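Local coordinates for CELL division protein FTSZ (Haloferax volcanii, PDB 4B46), which controls cell shape as a GTP-binding relative of tubulin and FtsZ, and is essential for the rod-shaped cells needed for efficient swimming, at residues A70-G75 and T111-A116; S105-G110 and G135-S140; M1-I6 and V98-V103. All coordinates share one frame; numbering follows the deposited sequence.

Contact 1 of 3, residues A70-G75 and T111-A116; sequences ADNELG and TGSGGA. With GDP (guanosine-5'-diphosphate), chain B.
Ser113 OG is gripped from two sides: it accepts a hydrogen bond from Asn72 ND2 at 2.9 Å and is bonded in turn to Leu107 O. Ser113 belongs to the glycine-rich tubulin signature, which wraps the phosphates of the nucleotide, and the contact sets the start of helix 72-81 against the start of helix 111-126. OG lies anti to its backbone N (chi1 176°), turned to the other helix, and it sits close to the plane of the Asn72 amide, from which an N-H is directed at it, at an angle of 160°. Asparagine suits the place because its short amide donates from just across the gap. Asp71, the N-cap, starts the first helix, its OD1 taking Leu74 N at 3.1 Å from above the carboxylate plane.

Glycines let the backbones close in. Gly114 CA touches Asn72 O at 3.4 Å through a CA-H...O contact, and a beta-carbon on Gly114 would collide with that oxygen. Gly75 likewise brings its CA within 4.4 Å of Thr111 CA.

At its first turn helix 111-126 offers two amides to GDP: Thr111 N reaches O1B at 3.0 Å and Gly112 N reaches O3B at 2.7 Å. The partial positive charge at the helix N-terminus would probably favour the negative beta phosphate. Thr111 OG1 turns elsewhere, to Ser39 OG. Thr111 O, already taking Gly115 N, also accepts a hydrogen bond from a water at 2.8 Å, which donates a second hydrogen bond to Gly75 O at 2.6 Å.

Contact 2 of 3, residues S105-G110 and G135-S140; sequences SGLGGG and GILPGS. With GDP (guanosine-5'-diphosphate), chain B.
Ile136 N donates to Ser105 O at 2.9 Å, in the carbonyl plane, and Leu107 N returns a bond of the same length to Ile136 O. These two backbone bonds are the last rungs between parallel strands 100-106 and 131-137, after which the chains part and both go on to touch the nucleotide. Ile136 O is held twice, since a water also donates to it at 2.7 Å; that water accepts from Gly108 N and meets the ribose O2', thus tying both segments to the sugar.

Apolar contacts lie beyond the rungs. Leu107 CD1 and Leu137 CD2 meet at 3.8 Å as their chains cross obliquely; helix 144-160 packs on Leu107, helix 353-366 on Leu137. The branched Ile136 turns to the nucleotide instead: with CG2 anti to the backbone N, that methyl lies 3.9 Å from both N2 and N3 of the guanine, and the side chain also touches Asn169. An alanine here would probably open a gap beside N2 and N3 and leave the guanine freer to shift.

Ligand contacts of the other segment come from bare backbone. Beta-carbons on Gly106, Gly108 and Gly109 would strike GDP O4', O3' and O3A respectively, so glycine suits all three places, and Gly110 N donates to O1B at 3.0 Å. A glycine-rich loop leaving a strand end of a beta-alpha-beta unit to bind the nucleotide is the pattern of the Rossmann-like GTPase domain of tubulin and FtsZ.

Contact 3 of 3, residues M1-I6 and V98-V103; sequences MKLAMI and VDAFLV
Phe101 and Ala4 meet in the tightly packed part of the contact, with Ala4 CB only 3.6 Å from Phe101 CD2. The small alanine allows the ring to lie beside the neighbouring strand, and Ile6 CD1 comes up at the ring edge, near its plane, 3.9 Å from CD2. The chi2 of Ile6, 104°, well off a staggered value, swings that methyl toward the ring. Tyr127 stacks on Phe101, while helix 111-126 covers Ile6 and Val103 on this face. The opposite face carries Leu3, Met5, Ala100 and Leu102, where Met5 CE lies alongside Leu102 CD2 at 4.1 Å.

Strands 3-8 and 100-106 are adjacent parallel strands in the Rossmann-like sheet of the GTPase domain, and these short segments are inclined at 20° to each other. Ala4 N, Leu102 N and Ile6 N give the regular rungs, to Ala100 O, Ala4 O and Leu102 O.

Toward the N-terminus the pairing loses its regular strand pattern and the edge opens to solvent, with Met1, Lys2 and Asp99 partly exposed. Lys2 O accepts Asp99 N at 2.8 Å and, weakly, Ala100 N at 3.4 Å. A carboxylate replaces the missing rung: Lys2 N points almost straight (174°) at Asp99 OD2, 2.8 Å away on the anti side, an oxygen that also bonds Ser216 OG. Lys2 bends at chi3 and bonds Glu97 O through NZ, which stays 5.0 Å from Asp99 OD1.

Overall arrangement
All three contacts lie in the GTPase domain, and strand 100-106 with the loop and helix after it runs through them. Contact 3 pairs the strand's beginning with strand 3-8; contact 2 pairs its end with strand 131-137, about 21 Å away between centres; contact 1 packs helix 111-126, which follows the loop, against helix 72-81. Contacts 1 and 2 have centres about 11 Å apart and both touch GDP, with successive amides of Gly110, Thr111 and Gly112 lining its beta phosphate. Contact 3 is more remote: the Val103 side chain is about 11 Å from GDP, though Val103 CG1 packs on Ala116 CB of contact 1 at 3.7 Å.

Contact 1 of 3, residues A70-G75 and T111-A116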
loop_
_atom_site.group_PDB
_atom_site.type_symbol
_atom_site.label_atom_id
_atom_site.label_comp_id
_atom_site.label_asym_id
_atom_site.label_seq_id
_atom_site.Cartn_x
_atom_site.Cartn_y
_atom_site.Cartn_z
ATOM N N ALA A 70 -3.733 21.593 -2.460
ATOM C CA ALA A 70 -3.279 20.629 -3.458
ATOM C C ALA A 70 -2.024 21.143 -4.148
ATOM O O ALA A 70 -1.759 20.825 -5.309
ATOM C CB ALA A 70 -4.383 20.370 -4.480
ATOM N N ASP A 71 -1.250 21.940 -3.419
ATOM C CA ASP A 71 -0.005 22.481 -3.935
ATOM C C ASP A 71 1.085 21.496 -3.544
ATOM O O ASP A 71 1.681 21.605 -2.470
ATOM C CB ASP A 71 0.255 23.847 -3.291
ATOM C CG ASP A 71 1.442 24.580 -3.898
ATOM O OD1 ASP A 71 2.297 23.938 -4.548
ATOM O OD2 ASP A 71 1.520 25.816 -3.706
ATOM N N ASN A 72 1.341 20.521 -4.402
ATOM C CA ASN A 72 2.297 19.492 -4.029
ATOM C C ASN A 72 3.746 19.977 -4.098
ATOM O O ASN A 72 4.614 19.451 -3.405
ATOM C CB ASN A 72 2.039 18.165 -4.759
ATOM C CG ASN A 72 2.328 18.225 -6.244
ATOM O OD1 ASN A 72 2.528 19.287 -6.812
ATOM N ND2 ASN A 72 2.320 17.058 -6.890
ATOM N N GLU A 73 3.994 21.019 -4.885
ATOM C CA GLU A 73 5.322 21.619 -4.921
ATOM C C GLU A 73 5.669 22.201 -3.550
ATOM O O GLU A 73 6.783 22.020 -3.044
ATOM C CB GLU A 73 5.378 22.705 -5.993
ATOM C CG GLU A 73 6.762 23.281 -6.240
ATOM C CD GLU A 73 6.788 24.211 -7.446
ATOM O OE1 GLU A 73 6.568 23.730 -8.580
ATOM O OE2 GLU A 73 7.028 25.424 -7.262
ATOM N N LEU A 74 4.701 22.886 -2.949
ATOM C CA LEU A 74 4.854 23.421 -1.601
ATOM C C LEU A 74 4.924 22.280 -0.590
ATOM O O LEU A 74 5.668 22.362 0.388
ATOM C CB LEU A 74 3.715 24.393 -1.259
ATOM C CG LEU A 74 3.663 24.966 0.164
ATOM C CD1 LEU A 74 4.928 25.764 0.506
ATOM C CD2 LEU A 74 2.419 25.833 0.344
ATOM N N GLY A 75 4.162 21.213 -0.841
ATOM C CA GLY A 75 4.204 20.019 -0.005
ATOM C C GLY A 75 5.592 19.407 0.043
ATOM O O GLY A 75 6.063 18.974 1.098
ATOM N N THR A 111 0.160 17.660 0.439
ATOM C CA THR A 111 1.056 17.314 1.531
ATOM C C THR A 111 1.696 15.946 1.301
ATOM O O THR A 111 2.925 15.820 1.267
ATOM C CB THR A 111 0.309 17.353 2.874
ATOM O OG1 THR A 111 -0.070 18.702 3.146
ATOM C CG2 THR A 111 1.189 16.872 4.014
ATOM N N GLY A 112 0.855 14.933 1.118
ATOM C CA GLY A 112 1.336 13.583 0.874
ATOM C C GLY A 112 2.000 13.464 -0.484
ATOM O O GLY A 112 3.066 12.882 -0.616
ATOM N N SER A 113 1.353 14.033 -1.493
ATOM C CA SER A 113 1.846 13.999 -2.863
ATOM C C SER A 113 3.291 14.507 -2.965
ATOM O O SER A 113 4.146 13.872 -3.592
ATOM C CB SER A 113 0.916 14.843 -3.742
ATOM O OG SER A 113 1.388 14.939 -5.069
ATOM N N GLY A 114 3.561 15.660 -2.357
ATOM C CA GLY A 114 4.903 16.217 -2.385
ATOM C C GLY A 114 5.845 15.655 -1.330
ATOM O O GLY A 114 7.043 15.516 -1.578
ATOM N N GLY A 115 5.314 15.337 -0.152
ATOM C CA GLY A 115 6.151 14.939 0.973
ATOM C C GLY A 115 6.529 13.468 1.061
ATOM O O GLY A 115 7.613 13.137 1.557
ATOM N N ALA A 116 5.651 12.580 0.595
ATOM C CA ALA A 116 5.961 11.149 0.648
ATOM C C ALA A 116 7.265 10.770 -0.064
ATOM O O ALA A 116 8.072 10.046 0.508
ATOM C CB ALA A 116 4.780 10.288 0.167
HETATM P PB GDP B . -3.056 15.918 1.292
HETATM O O1B GDP B . -2.751 17.308 0.811
HETATM O O2B GDP B . -3.361 15.874 2.772
HETATM O O3B GDP B . -1.885 15.036 0.943
HETATM O O3A GDP B . -4.352 15.494 0.456
HETATM P PA GDP B . -5.345 14.311 0.869
HETATM O O1A GDP B . -4.623 13.167 1.496
HETATM O O2A GDP B . -6.450 14.854 1.732
HETATM O "O5'" GDP B . -5.946 13.921 -0.578
HETATM C "C5'" GDP B . -5.033 13.427 -1.561
HETATM C "C4'" GDP B . -5.735 12.396 -2.425
HETATM O "O4'" GDP B . -6.013 11.235 -1.661
HETATM C "C3'" GDP B . -7.109 12.861 -2.867
HETATM O "O3'" GDP B . -6.960 13.563 -4.094
HETATM C "C2'" GDP B . -7.910 11.578 -3.022
HETATM O "O2'" GDP B . -7.625 10.957 -4.277
HETATM C "C1'" GDP B . -7.281 10.648 -2.029
HETATM N N9 GDP B . -7.946 10.506 -0.727
HETATM C C8 GDP B . -8.261 11.484 0.147
HETATM N N7 GDP B . -8.782 10.950 1.284
HETATM C C5 GDP B . -8.762 9.602 1.143
HETATM C C6 GDP B . -9.136 8.426 1.958
HETATM O O6 GDP B . -9.626 8.552 3.112
HETATM N N1 GDP B . -8.944 7.217 1.415
HETATM C C2 GDP B . -8.431 7.030 0.186
HETATM N N2 GDP B . -8.289 5.766 -0.277
HETATM N N3 GDP B . -8.057 8.055 -0.612
HETATM C C4 GDP B . -8.197 9.326 -0.183
HETATM O O HOH W 1 4.477 17.698 2.722
#

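Contact 2 of 3, residues S105-G110 and G135-S140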
loop_
_atom_site.group_PDB
_atom_site.type_symbol
_atom_site.label_atom_id
_atom_site.label_comp_id
_atom_site.label_asym_id
_atom_site.label_seq_id
_atom_site.Cartn_x
_atom_site.Cartn_y
_atom_site.Cartn_z
ATOM N N SER A 105 0.397 7.232 1.199
ATOM C CA SER A 105 -0.037 8.563 0.798
ATOM C C SER A 105 -0.950 8.574 -0.418
ATOM O O SER A 105 -0.801 7.761 -1.330
ATOM C CB SER A 105 1.181 9.410 0.472
ATOM O OG SER A 105 0.779 10.719 0.158
ATOM N N GLY A 106 -1.886 9.516 -0.428
ATOM C CA GLY A 106 -2.641 9.818 -1.631
ATOM C C GLY A 106 -1.729 10.633 -2.522
ATOM O O GLY A 106 -0.944 11.446 -2.032
ATOM N N LEU A 107 -1.790 10.410 -3.829
ATOM C CA LEU A 107 -0.871 11.121 -4.713
ATOM C C LEU A 107 -1.502 12.364 -5.348
ATOM O O LEU A 107 -0.809 13.173 -5.952
ATOM C CB LEU A 107 -0.309 10.182 -5.787
ATOM C CG LEU A 107 0.432 8.960 -5.235
ATOM C CD1 LEU A 107 1.184 8.285 -6.348
ATOM C CD2 LEU A 107 1.387 9.347 -4.113
ATOM N N GLY A 108 -2.809 12.519 -5.183
ATOM C CA GLY A 108 -3.538 13.573 -5.878
ATOM C C GLY A 108 -3.538 14.937 -5.205
ATOM O O GLY A 108 -3.938 15.924 -5.833
ATOM N N GLY A 109 -3.091 14.999 -3.949
ATOM C CA GLY A 109 -3.162 16.228 -3.164
ATOM C C GLY A 109 -1.865 17.021 -3.088
ATOM O O GLY A 109 -1.129 17.107 -4.059
ATOM N N GLY A 110 -1.586 17.618 -1.931
ATOM C CA GLY A 110 -0.405 18.449 -1.786
ATOM C C GLY A 110 0.620 17.964 -0.767
ATOM O O GLY A 110 1.808 17.883 -1.062
ATOM N N GLY A 135 1.092 4.042 -2.749
ATOM C CA GLY A 135 0.604 5.246 -3.387
ATOM C C GLY A 135 -0.842 5.043 -3.788
ATOM O O GLY A 135 -1.184 4.030 -4.395
ATOM N N ILE A 136 -1.696 5.994 -3.425
ATOM C CA ILE A 136 -3.112 5.889 -3.728
ATOM C C ILE A 136 -3.489 6.899 -4.813
ATOM O O ILE A 136 -3.380 8.115 -4.602
ATOM C CB ILE A 136 -3.948 6.124 -2.468
ATOM C CG1 ILE A 136 -3.659 5.036 -1.431
ATOM C CG2 ILE A 136 -5.428 6.220 -2.829
ATOM C CD1 ILE A 136 -4.140 5.366 -0.025
ATOM N N LEU A 137 -3.900 6.393 -5.978
ATOM C CA LEU A 137 -4.214 7.245 -7.123
ATOM C C LEU A 137 -5.608 7.825 -6.997
ATOM O O LEU A 137 -6.483 7.207 -6.389
ATOM C CB LEU A 137 -4.090 6.464 -8.441
ATOM C CG LEU A 137 -2.720 5.829 -8.673
ATOM C CD1 LEU A 137 -2.653 5.139 -10.044
ATOM C CD2 LEU A 137 -1.629 6.864 -8.526
ATOM N N PRO A 138 -5.827 9.019 -7.579
ATOM C CA PRO A 138 -7.110 9.697 -7.396
ATOM C C PRO A 138 -8.201 9.146 -8.294
ATOM O O PRO A 138 -7.918 8.433 -9.264
ATOM C CB PRO A 138 -6.798 11.152 -7.801
ATOM C CG PRO A 138 -5.719 11.034 -8.810
ATOM C CD PRO A 138 -4.869 9.850 -8.338
ATOM N N GLY A 139 -9.441 9.477 -7.958
ATOM C CA GLY A 139 -10.570 9.185 -8.824
ATOM C C GLY A 139 -10.557 10.158 -9.976
ATOM O O GLY A 139 -10.205 11.326 -9.807
ATOM N N SER A 140 -10.951 9.686 -11.149
ATOM C CA SER A 140 -10.987 10.526 -12.341
ATOM C C SER A 140 -12.058 11.606 -12.252
ATOM O O SER A 140 -12.073 12.524 -13.057
ATOM C CB SER A 140 -11.205 9.674 -13.598
ATOM O OG SER A 140 -12.396 8.913 -13.490
HETATM P PB GDP B . -3.056 15.918 1.292
HETATM O O1B GDP B . -2.751 17.308 0.811
HETATM O O2B GDP B . -3.361 15.874 2.772
HETATM O O3B GDP B . -1.885 15.036 0.943
HETATM O O3A GDP B . -4.352 15.494 0.456
HETATM P PA GDP B . -5.345 14.311 0.869
HETATM O O1A GDP B . -4.623 13.167 1.496
HETATM O O2A GDP B . -6.450 14.854 1.732
HETATM O "O5'" GDP B . -5.946 13.921 -0.578
HETATM C "C5'" GDP B . -5.033 13.427 -1.561
HETATM C "C4'" GDP B . -5.735 12.396 -2.425
HETATM O "O4'" GDP B . -6.013 11.235 -1.661
HETATM C "C3'" GDP B . -7.109 12.861 -2.867
HETATM O "O3'" GDP B . -6.960 13.563 -4.094
HETATM C "C2'" GDP B . -7.910 11.578 -3.022
HETATM O "O2'" GDP B . -7.625 10.957 -4.277
HETATM C "C1'" GDP B . -7.281 10.648 -2.029
HETATM N N9 GDP B . -7.946 10.506 -0.727
HETATM C C8 GDP B . -8.261 11.484 0.147
HETATM N N7 GDP B . -8.782 10.950 1.284
HETATM C C5 GDP B . -8.762 9.602 1.143
HETATM C C6 GDP B . -9.136 8.426 1.958
HETATM O O6 GDP B . -9.626 8.552 3.112
HETATM N N1 GDP B . -8.944 7.217 1.415
HETATM C C2 GDP B . -8.431 7.030 0.186
HETATM N N2 GDP B . -8.289 5.766 -0.277
HETATM N N3 GDP B . -8.057 8.055 -0.612
HETATM C C4 GDP B . -8.197 9.326 -0.183
HETATM O O HOH W 2 -4.796 10.351 -4.779
#

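Contact 3 of 3, residues M1-I6 and V98-V103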
loop_
_atom_site.group_PDB
_atom_site.type_symbol
_atom_site.label_atom_id
_atom_site.label_comp_id
_atom_site.label_asym_id
_atom_site.label_seq_id
_atom_site.Cartn_x
_atom_site.Cartn_y
_atom_site.Cartn_z
ATOM N N MET A 1 4.867 -9.957 8.681
ATOM C CA MET A 1 5.940 -9.009 8.437
ATOM C C MET A 1 5.761 -7.765 9.314
ATOM O O MET A 1 4.660 -7.221 9.430
ATOM C CB MET A 1 5.945 -8.621 6.964
ATOM C CG MET A 1 7.095 -7.752 6.555
ATOM S SD MET A 1 7.204 -7.688 4.773
ATOM C CE MET A 1 8.593 -6.584 4.561
ATOM N N LYS A 2 6.850 -7.315 9.922
ATOM C CA LYS A 2 6.805 -6.188 10.846
ATOM C C LYS A 2 7.119 -4.896 10.115
ATOM O O LYS A 2 8.196 -4.766 9.525
ATOM C CB LYS A 2 7.802 -6.394 11.988
ATOM C CG LYS A 2 7.463 -7.575 12.870
ATOM C CD LYS A 2 8.496 -7.742 13.958
ATOM C CE LYS A 2 9.820 -8.223 13.389
ATOM N NZ LYS A 2 10.903 -8.179 14.421
ATOM N N LEU A 3 6.182 -3.948 10.149
ATOM C CA LEU A 3 6.338 -2.703 9.402
ATOM C C LEU A 3 6.392 -1.473 10.292
ATOM O O LEU A 3 5.730 -1.412 11.325
ATOM C CB LEU A 3 5.189 -2.522 8.397
ATOM C CG LEU A 3 5.033 -3.578 7.298
ATOM C CD1 LEU A 3 3.801 -3.295 6.450
ATOM C CD2 LEU A 3 6.280 -3.612 6.438
ATOM N N ALA A 4 7.188 -0.496 9.870
ATOM C CA ALA A 4 7.051 0.875 10.348
ATOM C C ALA A 4 6.217 1.650 9.326
ATOM O O ALA A 4 6.685 1.950 8.229
ATOM C CB ALA A 4 8.417 1.510 10.523
ATOM N N MET A 5 4.975 1.960 9.677
ATOM C CA MET A 5 4.093 2.674 8.768
ATOM C C MET A 5 4.077 4.174 9.029
ATOM O O MET A 5 3.863 4.607 10.162
ATOM C CB MET A 5 2.666 2.165 8.904
ATOM C CG MET A 5 2.475 0.738 8.499
ATOM S SD MET A 5 0.758 0.492 7.987
ATOM C CE MET A 5 0.879 -1.246 7.556
ATOM N N ILE A 6 4.285 4.954 7.970
ATOM C CA ILE A 6 4.153 6.407 8.055
ATOM C C ILE A 6 3.114 6.895 7.057
ATOM O O ILE A 6 3.289 6.745 5.848
ATOM C CB ILE A 6 5.485 7.151 7.790
ATOM C CG1 ILE A 6 6.590 6.631 8.721
ATOM C CG2 ILE A 6 5.295 8.666 7.972
ATOM C CD1 ILE A 6 7.565 5.717 8.051
ATOM N N VAL A 98 11.901 -3.828 12.979
ATOM C CA VAL A 98 11.053 -3.854 11.788
ATOM C C VAL A 98 11.762 -4.451 10.578
ATOM O O VAL A 98 12.984 -4.346 10.437
ATOM C CB VAL A 98 10.473 -2.450 11.423
ATOM C CG1 VAL A 98 9.961 -1.745 12.669
ATOM C CG2 VAL A 98 11.510 -1.594 10.718
ATOM N N ASP A 99 10.975 -5.089 9.717
ATOM C CA ASP A 99 11.464 -5.673 8.472
ATOM C C ASP A 99 11.533 -4.646 7.348
ATOM O O ASP A 99 12.360 -4.762 6.440
ATOM C CB ASP A 99 10.550 -6.827 8.040
ATOM C CG ASP A 99 10.534 -7.952 9.049
ATOM O OD1 ASP A 99 11.632 -8.363 9.479
ATOM O OD2 ASP A 99 9.436 -8.403 9.430
ATOM N N ALA A 100 10.650 -3.652 7.402
ATOM C CA ALA A 100 10.598 -2.641 6.354
ATOM C C ALA A 100 9.819 -1.409 6.786
ATOM O O ALA A 100 9.035 -1.464 7.734
ATOM C CB ALA A 100 9.971 -3.237 5.070
ATOM N N PHE A 101 10.048 -0.303 6.081
ATOM C CA PHE A 101 9.225 0.898 6.214
ATOM C C PHE A 101 8.166 0.891 5.124
ATOM O O PHE A 101 8.413 0.378 4.029
ATOM C CB PHE A 101 10.079 2.153 6.051
ATOM C CG PHE A 101 11.006 2.410 7.196
ATOM C CD1 PHE A 101 12.276 1.866 7.208
ATOM C CD2 PHE A 101 10.600 3.204 8.259
ATOM C CE1 PHE A 101 13.134 2.105 8.270
ATOM C CE2 PHE A 101 11.447 3.451 9.318
ATOM C CZ PHE A 101 12.714 2.907 9.324
ATOM N N LEU A 102 6.990 1.435 5.428
ATOM C CA LEU A 102 5.957 1.658 4.419
ATOM C C LEU A 102 5.426 3.098 4.497
ATOM O O LEU A 102 4.826 3.512 5.500
ATOM C CB LEU A 102 4.808 0.660 4.565
ATOM C CG LEU A 102 3.691 0.780 3.528
ATOM C CD1 LEU A 102 4.177 0.329 2.148
ATOM C CD2 LEU A 102 2.460 -0.013 3.946
ATOM N N VAL A 103 5.655 3.856 3.432
ATOM C CA VAL A 103 5.188 5.238 3.358
ATOM C C VAL A 103 3.884 5.261 2.574
ATOM O O VAL A 103 3.838 4.883 1.399
ATOM C CB VAL A 103 6.246 6.150 2.699
ATOM C CG1 VAL A 103 5.736 7.603 2.595
ATOM C CG2 VAL A 103 7.545 6.081 3.490
#